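Side-chain contact in Afp1 (Serratia entomophila, PDB 6RBN), which probably forms the inner tube of the anti-feeding prophage, a contractile injection system: residues A76-E79 / W80-A83. Numbering follows the deposited sequence.
Sequences AMYE and WINA
Tyr78 and Asn82 meet one turn apart at the short helix 78-81, in a local i to i+4 contact of the tube subunit. The helix lies between strands 63-69 and 92-99 in the chain and leans on the antiparallel sheet. Its bonding is sparse. The amide N of Asn82 donates to Tyr78 O at 2.8 Å. Ile81 N reaches the same oxygen through a weak bond of 3.3 Å, so one carbonyl gathers two donors. The CG2 branch of Ile81 lies against this carbonyl too, 3.5 Å from Tyr78 O.

The two side chains run side by side and point the same way. Both have CG anti to the backbone N (chi1 176° for Tyr78, -153° for Asn82), which sends them out together. Asn82 CB lies over one ring face, offset toward the rim, and the amide plane is turned 53° from the ring. Asn82 OD1 comes closest to the ring, 3.2 Å from Tyr78 CZ. The same oxygen is 2.8 Å from Tyr78 OH.

An i to i+3 contact, Met77 with Trp80, faces the sheet. Met77 SD sits 4.3 Å from Trp80 CE3, at the indole edge and near its plane.

Trp80 NE1 is hydrogen-bonded to Glu90 O, and the indole makes a cation-pi contact with Lys92. Met77 packs on Ile137 and Trp80 on Leu139, both of strand 134-140, while Trp80 and Ile81 touch Pro117 of strand 109-121. On the second subunit, Tyr78 OH makes a weak hydrogen bond with Ile146 N, and Tyr78 and Ile81 pack on Thr145 and Phe40, so the helix joins its own sheet to a neighbouring copy.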
ATOM      1  N   ALA A  76      30.875  25.806 -35.618  1.00 73.27           N
ATOM      2  CA  ALA A  76      30.531  26.866 -36.557  1.00 73.27           C
ATOM      3  C   ALA A  76      30.213  28.179 -35.864  1.00 73.27           C
ATOM      4  O   ALA A  76      30.401  29.247 -36.456  1.00 73.27           O
ATOM      5  CB  ALA A  76      29.353  26.433 -37.424  1.00 73.27           C
ATOM      6  N   MET A  77      29.738  28.132 -34.624  1.00 73.68           N
ATOM      7  CA  MET A  77      29.539  29.337 -33.839  1.00 73.68           C
ATOM      8  C   MET A  77      30.838  29.891 -33.280  1.00 73.68           C
ATOM      9  O   MET A  77      30.856  31.035 -32.819  1.00 73.68           O
ATOM     10  CB  MET A  77      28.568  29.076 -32.682  1.00 73.68           C
ATOM     11  CG  MET A  77      27.156  28.697 -33.100  1.00 73.68           C
ATOM     12  SD  MET A  77      26.312  29.942 -34.086  1.00 73.68           S
ATOM     13  CE  MET A  77      26.354  29.188 -35.712  1.00 73.68           C
ATOM     14  N   TYR A  78      31.915  29.110 -33.300  1.00 71.60           N
ATOM     15  CA  TYR A  78      33.197  29.609 -32.826  1.00 71.60           C
ATOM     16  C   TYR A  78      33.948  30.371 -33.906  1.00 71.60           C
ATOM     17  O   TYR A  78      34.540  31.413 -33.618  1.00 71.60           O
ATOM     18  CB  TYR A  78      34.054  28.465 -32.302  1.00 71.60           C
ATOM     19  CG  TYR A  78      35.439  28.892 -31.893  1.00 71.60           C
ATOM     20  CD1 TYR A  78      35.642  29.652 -30.756  1.00 71.60           C
ATOM     21  CD2 TYR A  78      36.545  28.521 -32.643  1.00 71.60           C
ATOM     22  CE1 TYR A  78      36.906  30.042 -30.379  1.00 71.60           C
ATOM     23  CE2 TYR A  78      37.811  28.905 -32.275  1.00 71.60           C
ATOM     24  CZ  TYR A  78      37.983  29.663 -31.143  1.00 71.60           C
ATOM     25  OH  TYR A  78      39.247  30.045 -30.776  1.00 71.60           O
ATOM     26  N   GLU A  79      33.941  29.892 -35.155  1.00 74.86           N
ATOM     27  CA  GLU A  79      34.664  30.625 -36.191  1.00 74.86           C
ATOM     28  C   GLU A  79      33.964  31.905 -36.618  1.00 74.86           C
ATOM     29  O   GLU A  79      34.550  32.681 -37.376  1.00 74.86           O
ATOM     30  CB  GLU A  79      34.921  29.781 -37.441  1.00 74.86           C
ATOM     31  CG  GLU A  79      35.907  28.651 -37.251  1.00 74.86           C
ATOM     32  CD  GLU A  79      35.240  27.310 -37.152  1.00 74.86           C
ATOM     33  OE1 GLU A  79      34.038  27.233 -37.483  1.00 74.86           O
ATOM     34  OE2 GLU A  79      35.907  26.339 -36.744  1.00 74.86           O
ATOM     35  N   TRP A  80      32.739  32.142 -36.160  1.00 69.56           N
ATOM     36  CA  TRP A  80      32.045  33.390 -36.429  1.00 69.56           C
ATOM     37  C   TRP A  80      32.246  34.414 -35.322  1.00 69.56           C
ATOM     38  O   TRP A  80      32.122  35.615 -35.578  1.00 69.56           O
ATOM     39  CB  TRP A  80      30.562  33.090 -36.666  1.00 69.56           C
ATOM     40  CG  TRP A  80      29.698  34.257 -36.979  1.00 69.56           C
ATOM     41  CD1 TRP A  80      29.971  35.273 -37.839  1.00 69.56           C
ATOM     42  CD2 TRP A  80      28.351  34.451 -36.548  1.00 69.56           C
ATOM     43  NE1 TRP A  80      28.908  36.135 -37.907  1.00 69.56           N
ATOM     44  CE2 TRP A  80      27.893  35.643 -37.131  1.00 69.56           C
ATOM     45  CE3 TRP A  80      27.496  33.744 -35.701  1.00 69.56           C
ATOM     46  CZ2 TRP A  80      26.620  36.144 -36.895  1.00 69.56           C
ATOM     47  CZ3 TRP A  80      26.236  34.243 -35.469  1.00 69.56           C
ATOM     48  CH2 TRP A  80      25.809  35.432 -36.061  1.00 69.56           C
ATOM     49  N   ILE A  81      32.594  33.974 -34.114  1.00 67.95           N
ATOM     50  CA  ILE A  81      32.958  34.891 -33.040  1.00 67.95           C
ATOM     51  C   ILE A  81      34.473  35.037 -32.910  1.00 67.95           C
ATOM     52  O   ILE A  81      34.944  35.978 -32.254  1.00 67.95           O
ATOM     53  CB  ILE A  81      32.320  34.437 -31.704  1.00 67.95           C
ATOM     54  CG1 ILE A  81      32.208  35.596 -30.711  1.00 67.95           C
ATOM     55  CG2 ILE A  81      33.101  33.294 -31.091  1.00 67.95           C
ATOM     56  CD1 ILE A  81      31.354  35.304 -29.532  1.00 67.95           C
ATOM     57  N   ASN A  82      35.255  34.161 -33.537  1.00 70.66           N
ATOM     58  CA  ASN A  82      36.702  34.318 -33.503  1.00 70.66           C
ATOM     59  C   ASN A  82      37.200  35.287 -34.563  1.00 70.66           C
ATOM     60  O   ASN A  82      38.311  35.809 -34.433  1.00 70.66           O
ATOM     61  CB  ASN A  82      37.394  32.969 -33.696  1.00 70.66           C
ATOM     62  CG  ASN A  82      38.768  32.905 -33.049  1.00 70.66           C
ATOM     63  OD1 ASN A  82      39.365  31.836 -32.969  1.00 70.66           O
ATOM     64  ND2 ASN A  82      39.254  34.031 -32.547  1.00 70.66           N
ATOM     65  N   ALA A  83      36.414  35.535 -35.604  1.00 69.94           N
ATOM     66  CA  ALA A  83      36.836  36.375 -36.722  1.00 69.94           C
ATOM     67  C   ALA A  83      36.404  37.825 -36.510  1.00 69.94           C
ATOM     68  O   ALA A  83      35.705  38.422 -37.324  1.00 69.94           O
ATOM     69  CB  ALA A  83      36.288  35.817 -38.028  1.00 69.94           C
TER